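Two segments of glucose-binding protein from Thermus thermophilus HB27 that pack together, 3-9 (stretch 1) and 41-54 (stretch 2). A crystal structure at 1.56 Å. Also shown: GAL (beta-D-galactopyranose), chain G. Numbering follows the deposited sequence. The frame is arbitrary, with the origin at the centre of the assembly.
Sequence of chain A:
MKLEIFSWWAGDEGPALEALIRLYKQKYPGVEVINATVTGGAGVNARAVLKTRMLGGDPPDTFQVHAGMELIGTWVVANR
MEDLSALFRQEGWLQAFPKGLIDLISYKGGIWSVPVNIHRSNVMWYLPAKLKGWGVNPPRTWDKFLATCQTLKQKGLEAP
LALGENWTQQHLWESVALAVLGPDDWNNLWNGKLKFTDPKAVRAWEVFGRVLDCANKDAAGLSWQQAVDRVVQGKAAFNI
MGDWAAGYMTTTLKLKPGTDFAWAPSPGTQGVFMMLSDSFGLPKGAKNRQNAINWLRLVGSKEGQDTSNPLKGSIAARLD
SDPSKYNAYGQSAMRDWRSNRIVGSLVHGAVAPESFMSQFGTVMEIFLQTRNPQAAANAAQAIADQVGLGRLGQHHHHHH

Stretch 1 3-9: LEIFSWW
Stretch 2, residues 41-54: GAGVNARAVLKTRM

Residues 3-7 form a β-strand that begins earlier in the chain; W8 and W9 follow in a loop. Residues 44-54 form a helix that continues later in the chain, with G43 at its N-cap position. Strand and helix axes approach to 9.6 Å, and their N-to-C directions differ by 134°. The start of the helix therefore lies by W8 and its later turns by F6 and E4. The CA atoms of W8 and G43 are 5.8 Å apart; F6 CA and L50 CA are 8.3 Å apart. The contact buries 467 Å² in total.

The strand is extended, with phi/psi near -105/130 at F6. Its side chains alternate: E4 and F6 point toward the helix, S7 away. F6 covers the most surface. Its chi1 is t (-173°) and chi2 is 106°, which lays the ring against the helix at A46, V49, L50 and R53. CZ of F6 lies 3.6 Å from O of A46, an atom already accepting the helical hydrogen bond from N of L50 (2.8 Å). The ring edge also meets V49, with F6 CE1 3.9 Å from V49 CG1. L50 CD1 lies over one face, and F6 CE2 is 3.9 Å from L50 CB. The V49 and L50 contacts are apolar; A46 O meets the ring edge. F6 is buried.

W8 is next in area. Its chi1 is p (63°) and chi2 is 92°. The indole lies against the turn before the helix. CA of G43 sits 3.4 Å from the centroid of the W8 six-membered ring, 18° off the normal, in a CH-pi contact. G43 has phi/psi 73/12, and positive phi favours glycine. An ideal CB here would lie 2.7 Å from W8 CZ3, a clash. On the first helical turn, A46 CB is 3.7 Å from W8 CE3. W8 NE1 and G43 N are 3.3 Å apart, but both are donors and do not bond.

R53 reaches from the helix across to E4 on the strand. Its chi angles are m, t, p and 171°; E4 has chi1 and chi2 both t and chi3 34°. The charged groups meet in a two-pronged salt bridge: R53 NH2 donates to E4 OE1 at 2.9 Å, and R53 NH1 to E4 OE2 at 2.9 Å. The carboxylate approaches the guanidinium edge, where the N-H groups point.

Galactose binds beside the W8 end. W8 NE1 donates to GAL O5 (3.3 Å), A42 N to GAL O6 (2.9 Å) and W9 NE1 to GAL O3 (3.0 Å).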

ATOM      1  N   LEU A   3       0.834 -19.241 -18.443  1.00 21.78           N
ATOM      2  CA  LEU A   3       0.267 -18.571 -17.283  1.00 21.09           C
ATOM      3  C   LEU A   3       0.569 -17.084 -17.415  1.00 19.92           C
ATOM      4  O   LEU A   3       1.723 -16.697 -17.492  1.00 19.71           O
ATOM      5  CB  LEU A   3       0.863 -19.089 -15.990  1.00 21.17           C
ATOM      6  CG  LEU A   3       0.429 -18.296 -14.745  1.00 21.20           C
ATOM      7  CD1 LEU A   3      -1.035 -18.533 -14.389  1.00 21.69           C
ATOM      8  CD2 LEU A   3       1.342 -18.625 -13.573  1.00 20.86           C
ATOM      9  N   GLU A   4      -0.486 -16.280 -17.436  1.00 19.73           N
ATOM     10  CA  GLU A   4      -0.363 -14.829 -17.585  1.00 19.10           C
ATOM     11  C   GLU A   4      -0.691 -14.168 -16.240  1.00 17.89           C
ATOM     12  O   GLU A   4      -1.825 -14.206 -15.786  1.00 18.01           O
ATOM     13  CB  GLU A   4      -1.298 -14.315 -18.665  1.00 19.62           C
ATOM     14  CG  GLU A   4      -1.141 -12.826 -18.899  1.00 20.02           C
ATOM     15  CD  GLU A   4      -2.117 -12.283 -19.899  1.00 21.83           C
ATOM     16  OE1 GLU A   4      -3.261 -12.784 -19.958  1.00 24.08           O
ATOM     17  OE2 GLU A   4      -1.752 -11.319 -20.610  1.00 27.68           O
ATOM     18  N   ILE A   5       0.325 -13.553 -15.650  1.00 17.19           N
ATOM     19  CA  ILE A   5       0.235 -12.924 -14.332  1.00 17.22           C
ATOM     20  C   ILE A   5       0.238 -11.419 -14.545  1.00 16.58           C
ATOM     21  O   ILE A   5       1.201 -10.886 -15.079  1.00 17.42           O
ATOM     22  CB  ILE A   5       1.437 -13.256 -13.459  1.00 16.93           C
ATOM     23  CG1 ILE A   5       1.557 -14.779 -13.214  1.00 18.06           C
ATOM     24  CG2 ILE A   5       1.333 -12.548 -12.118  1.00 16.98           C
ATOM     25  CD1 ILE A   5       2.883 -15.188 -12.670  1.00 18.17           C
ATOM     26  N   PHE A   6      -0.821 -10.769 -14.081  1.00 15.98           N
ATOM     27  CA  PHE A   6      -1.026  -9.333 -14.271  1.00 15.97           C
ATOM     28  C   PHE A   6      -0.725  -8.617 -12.948  1.00 15.74           C
ATOM     29  O   PHE A   6      -1.209  -9.002 -11.888  1.00 15.08           O
ATOM     30  CB  PHE A   6      -2.459  -9.113 -14.747  1.00 16.13           C
ATOM     31  CG  PHE A   6      -2.794  -7.689 -15.150  1.00 16.15           C
ATOM     32  CD1 PHE A   6      -2.926  -7.354 -16.493  1.00 17.75           C
ATOM     33  CD2 PHE A   6      -3.051  -6.716 -14.189  1.00 15.22           C
ATOM     34  CE1 PHE A   6      -3.261  -6.044 -16.883  1.00 17.39           C
ATOM     35  CE2 PHE A   6      -3.410  -5.409 -14.584  1.00 15.94           C
ATOM     36  CZ  PHE A   6      -3.507  -5.097 -15.930  1.00 17.86           C
ATOM     37  N   SER A   7       0.106  -7.578 -12.993  1.00 15.32           N
ATOM     38  CA  SER A   7       0.491  -6.851 -11.787  1.00 14.66           C
ATOM     39  C   SER A   7       1.054  -5.484 -12.185  1.00 14.47           C
ATOM     40  O   SER A   7       1.171  -5.170 -13.381  1.00 14.81           O
ATOM     41  CB  SER A   7       1.557  -7.617 -10.981  1.00 15.04           C
ATOM     42  OG  SER A   7       2.868  -7.465 -11.527  1.00 15.00           O
ATOM     43  N   TRP A   8       1.417  -4.705 -11.177  1.00 14.06           N
ATOM     44  CA  TRP A   8       2.176  -3.472 -11.429  1.00 13.91           C
ATOM     45  C   TRP A   8       3.591  -3.525 -10.898  1.00 14.61           C
ATOM     46  O   TRP A   8       4.233  -2.479 -10.653  1.00 14.88           O
ATOM     47  CB  TRP A   8       1.400  -2.239 -10.957  1.00 13.77           C
ATOM     48  CG  TRP A   8       1.081  -2.070  -9.533  1.00 12.42           C
ATOM     49  CD1 TRP A   8       1.817  -1.412  -8.584  1.00 13.41           C
ATOM     50  CD2 TRP A   8      -0.148  -2.436  -8.893  1.00 13.85           C
ATOM     51  NE1 TRP A   8       1.134  -1.370  -7.380  1.00 14.01           N
ATOM     52  CE2 TRP A   8      -0.080  -1.987  -7.553  1.00 12.77           C
ATOM     53  CE3 TRP A   8      -1.299  -3.106  -9.323  1.00 13.47           C
ATOM     54  CZ2 TRP A   8      -1.122  -2.201  -6.640  1.00 13.62           C
ATOM     55  CZ3 TRP A   8      -2.315  -3.315  -8.425  1.00 14.05           C
ATOM     56  CH2 TRP A   8      -2.224  -2.867  -7.106  1.00 13.34           C
ATOM     57  N   TRP A   9       4.124  -4.742 -10.760  1.00 14.34           N
ATOM     58  CA  TRP A   9       5.435  -4.885 -10.199  1.00 14.51           C
ATOM     59  C   TRP A   9       6.527  -4.836 -11.280  1.00 15.20           C
ATOM     60  O   TRP A   9       7.282  -5.768 -11.499  1.00 15.03           O
ATOM     61  CB  TRP A   9       5.480  -6.151  -9.343  1.00 14.47           C
ATOM     62  CG  TRP A   9       4.695  -6.016  -8.084  1.00 13.58           C
ATOM     63  CD1 TRP A   9       4.493  -4.884  -7.327  1.00 13.71           C
ATOM     64  CD2 TRP A   9       3.999  -7.072  -7.417  1.00 13.66           C
ATOM     65  NE1 TRP A   9       3.709  -5.184  -6.235  1.00 13.98           N
ATOM     66  CE2 TRP A   9       3.401  -6.520  -6.264  1.00 13.91           C
ATOM     67  CE3 TRP A   9       3.831  -8.432  -7.684  1.00 15.32           C
ATOM     68  CZ2 TRP A   9       2.658  -7.288  -5.374  1.00 15.04           C
ATOM     69  CZ3 TRP A   9       3.055  -9.191  -6.812  1.00 13.94           C
ATOM     70  CH2 TRP A   9       2.508  -8.625  -5.664  1.00 14.47           C
ATOM     71  N   GLY A  41       3.118   3.303 -10.255  1.00 14.06           N
ATOM     72  CA  GLY A  41       3.030   3.171  -8.813  1.00 13.54           C
ATOM     73  C   GLY A  41       1.609   3.027  -8.325  1.00 13.71           C
ATOM     74  O   GLY A  41       0.686   3.662  -8.860  1.00 13.72           O
ATOM     75  N   ALA A  42       1.427   2.184  -7.307  1.00 13.18           N
ATOM     76  CA  ALA A  42       0.140   2.018  -6.620  1.00 13.27           C
ATOM     77  C   ALA A  42      -1.005   1.532  -7.503  1.00 13.25           C
ATOM     78  O   ALA A  42      -2.181   1.602  -7.111  1.00 13.81           O
ATOM     79  CB  ALA A  42      -0.287   3.310  -5.877  1.00 12.40           C
ATOM     80  N   GLY A  43      -0.685   1.006  -8.679  1.00 13.64           N
ATOM     81  CA  GLY A  43      -1.702   0.366  -9.507  1.00 13.90           C
ATOM     82  C   GLY A  43      -2.701   1.274 -10.197  1.00 14.33           C
ATOM     83  O   GLY A  43      -3.677   0.806 -10.754  1.00 14.86           O
ATOM     84  N   VAL A  44      -2.434   2.576 -10.198  1.00 15.29           N
ATOM     85  CA  VAL A  44      -3.351   3.515 -10.840  1.00 15.51           C
ATOM     86  C   VAL A  44      -3.480   3.128 -12.309  1.00 15.83           C
ATOM     87  O   VAL A  44      -4.603   3.002 -12.824  1.00 16.57           O
ATOM     88  CB  VAL A  44      -2.895   4.984 -10.673  1.00 16.29           C
ATOM     89  CG1 VAL A  44      -3.893   5.936 -11.351  1.00 17.61           C
ATOM     90  CG2 VAL A  44      -2.686   5.308  -9.190  1.00 17.30           C
ATOM     91  N   ASN A  45      -2.357   2.934 -12.992  1.00 14.90           N
ATOM     92  CA  ASN A  45      -2.416   2.555 -14.411  1.00 15.02           C
ATOM     93  C   ASN A  45      -2.919   1.125 -14.607  1.00 15.27           C
ATOM     94  O   ASN A  45      -3.673   0.851 -15.529  1.00 15.66           O
ATOM     95  CB  ASN A  45      -1.058   2.741 -15.100  1.00 15.11           C
ATOM     96  CG  ASN A  45      -0.653   4.204 -15.209  1.00 15.48           C
ATOM     97  OD1 ASN A  45      -1.509   5.105 -15.202  1.00 16.18           O
ATOM     98  ND2 ASN A  45       0.655   4.448 -15.304  1.00 15.67           N
ATOM     99  N   ALA A  46      -2.502   0.222 -13.730  1.00 15.52           N
ATOM    100  CA  ALA A  46      -2.891  -1.195 -13.849  1.00 16.61           C
ATOM    101  C   ALA A  46      -4.410  -1.363 -13.764  1.00 17.22           C
ATOM    102  O   ALA A  46      -5.000  -2.184 -14.488  1.00 17.34           O
ATOM    103  CB  ALA A  46      -2.219  -2.025 -12.776  1.00 16.18           C
ATOM    104  N   ARG A  47      -5.019  -0.590 -12.874  1.00 18.94           N
ATOM    105  CA  ARG A  47      -6.489  -0.546 -12.663  1.00 19.82           C
ATOM    106  C   ARG A  47      -7.194  -0.248 -13.998  1.00 19.19           C
ATOM    107  O   ARG A  47      -8.150  -0.931 -14.394  1.00 18.87           O
ATOM    108  CB  ARG A  47      -6.748   0.554 -11.616  1.00 20.63           C
ATOM    109  CG  ARG A  47      -8.074   0.703 -10.914  1.00 23.54           C
ATOM    110  CD  ARG A  47      -7.840   1.513  -9.578  1.00 25.29           C
ATOM    111  NE  ARG A  47      -7.086   0.682  -8.605  1.00 30.06           N
ATOM    112  CZ  ARG A  47      -6.091   1.075  -7.795  1.00 30.34           C
ATOM    113  NH1 ARG A  47      -5.639   2.326  -7.776  1.00 32.38           N
ATOM    114  NH2 ARG A  47      -5.503   0.171  -7.011  1.00 30.66           N
ATOM    115  N   ALA A  48      -6.679   0.739 -14.721  1.00 18.83           N
ATOM    116  CA  ALA A  48      -7.275   1.169 -15.968  1.00 18.60           C
ATOM    117  C   ALA A  48      -7.119   0.128 -17.078  1.00 18.36           C
ATOM    118  O   ALA A  48      -8.060  -0.125 -17.838  1.00 19.58           O
ATOM    119  CB  ALA A  48      -6.682   2.510 -16.404  1.00 19.56           C
ATOM    120  N   VAL A  49      -5.940  -0.465 -17.189  1.00 17.33           N
ATOM    121  CA  VAL A  49      -5.705  -1.477 -18.218  1.00 17.63           C
ATOM    122  C   VAL A  49      -6.520  -2.752 -17.901  1.00 17.58           C
ATOM    123  O   VAL A  49      -7.123  -3.364 -18.795  1.00 17.10           O
ATOM    124  CB  VAL A  49      -4.223  -1.793 -18.339  1.00 17.24           C
ATOM    125  CG1 VAL A  49      -3.995  -2.981 -19.257  1.00 17.72           C
ATOM    126  CG2 VAL A  49      -3.482  -0.528 -18.820  1.00 17.00           C
ATOM    127  N   LEU A  50      -6.566  -3.126 -16.628  1.00 17.72           N
ATOM    128  CA  LEU A  50      -7.350  -4.302 -16.233  1.00 18.34           C
ATOM    129  C   LEU A  50      -8.811  -4.104 -16.584  1.00 19.18           C
ATOM    130  O   LEU A  50      -9.459  -5.022 -17.094  1.00 18.99           O
ATOM    131  CB  LEU A  50      -7.212  -4.582 -14.739  1.00 17.83           C
ATOM    132  CG  LEU A  50      -7.940  -5.840 -14.233  1.00 17.83           C
ATOM    133  CD1 LEU A  50      -7.374  -7.066 -14.887  1.00 17.19           C
ATOM    134  CD2 LEU A  50      -7.794  -5.929 -12.747  1.00 17.46           C
ATOM    135  N   LYS A  51      -9.326  -2.908 -16.320  1.00 20.01           N
ATOM    136  CA  LYS A  51     -10.712  -2.578 -16.657  1.00 20.76           C
ATOM    137  C   LYS A  51     -11.018  -2.824 -18.147  1.00 20.61           C
ATOM    138  O   LYS A  51     -12.014  -3.456 -18.488  1.00 19.38           O
ATOM    139  CB  LYS A  51     -11.018  -1.145 -16.262  1.00 21.91           C
ATOM    140  CG  LYS A  51     -12.437  -0.729 -16.503  1.00 22.78           C
ATOM    141  CD  LYS A  51     -12.752   0.520 -15.708  1.00 24.44           C
ATOM    142  CE  LYS A  51     -13.833   1.349 -16.378  1.00 27.54           C
ATOM    143  NZ  LYS A  51     -14.115   2.600 -15.568  1.00 29.90           N
ATOM    144  N   THR A  52     -10.126  -2.371 -19.025  1.00 20.85           N
ATOM    145  CA  THR A  52     -10.268  -2.609 -20.455  1.00 21.33           C
ATOM    146  C   THR A  52     -10.298  -4.112 -20.771  1.00 21.19           C
ATOM    147  O   THR A  52     -11.125  -4.579 -21.546  1.00 21.65           O
ATOM    148  CB  THR A  52      -9.088  -1.954 -21.210  1.00 21.52           C
ATOM    149  OG1 THR A  52      -9.070  -0.555 -20.899  1.00 23.44           O
ATOM    150  CG2 THR A  52      -9.221  -2.164 -22.722  1.00 22.66           C
ATOM    151  N   ARG A  53      -9.390  -4.859 -20.161  1.00 21.49           N
ATOM    152  CA  ARG A  53      -9.312  -6.304 -20.385  1.00 22.24           C
ATOM    153  C   ARG A  53     -10.528  -7.043 -19.874  1.00 22.18           C
ATOM    154  O   ARG A  53     -11.116  -7.854 -20.591  1.00 22.51           O
ATOM    155  CB  ARG A  53      -8.066  -6.881 -19.730  1.00 22.57           C
ATOM    156  CG  ARG A  53      -6.839  -6.500 -20.482  1.00 23.98           C
ATOM    157  CD  ARG A  53      -5.694  -7.338 -20.129  1.00 24.57           C
ATOM    158  NE  ARG A  53      -5.919  -8.727 -20.507  1.00 24.33           N
ATOM    159  CZ  ARG A  53      -4.975  -9.652 -20.455  1.00 23.51           C
ATOM    160  NH1 ARG A  53      -3.760  -9.327 -20.062  1.00 25.19           N
ATOM    161  NH2 ARG A  53      -5.263 -10.900 -20.793  1.00 22.86           N
ATOM    162  N   MET A  54     -10.917  -6.740 -18.640  1.00 21.00           N
ATOM    163  CA  MET A  54     -12.044  -7.420 -18.020  1.00 21.91           C
ATOM    164  C   MET A  54     -13.342  -7.100 -18.764  1.00 22.49           C
ATOM    165  O   MET A  54     -14.115  -8.004 -19.087  1.00 22.88           O
ATOM    166  CB  MET A  54     -12.152  -7.024 -16.552  1.00 21.39           C
ATOM    167  CG  MET A  54     -11.002  -7.545 -15.686  1.00 21.26           C
ATOM    168  SD  MET A  54     -10.903  -9.367 -15.514  1.00 21.12           S
ATOM    169  CE  MET A  54     -12.067  -9.616 -14.211  1.00 18.87           C
TER
HETATM  170  C1  GAL G3310       0.860  -0.624  -3.581  1.00 11.43           C
HETATM  171  C2  GAL G3310       1.114  -2.133  -3.696  1.00 12.31           C
HETATM  172  C3  GAL G3310       2.569  -2.488  -3.423  1.00 11.16           C
HETATM  173  C4  GAL G3310       3.514  -1.639  -4.276  1.00 12.13           C
HETATM  174  C5  GAL G3310       3.090  -0.155  -4.156  1.00 12.53           C
HETATM  175  C6  GAL G3310       3.943   0.824  -4.979  1.00 11.86           C
HETATM  176  O1  GAL G3310      -0.460  -0.305  -3.900  1.00 13.35           O
HETATM  177  O2  GAL G3310       0.222  -2.826  -2.807  1.00 11.86           O
HETATM  178  O3  GAL G3310       2.794  -3.864  -3.694  1.00 13.91           O
HETATM  179  O4  GAL G3310       3.440  -2.119  -5.592  1.00 16.88           O
HETATM  180  O5  GAL G3310       1.739   0.034  -4.501  1.00 11.75           O
HETATM  181  O6  GAL G3310       3.669   0.689  -6.342  1.00 12.59           O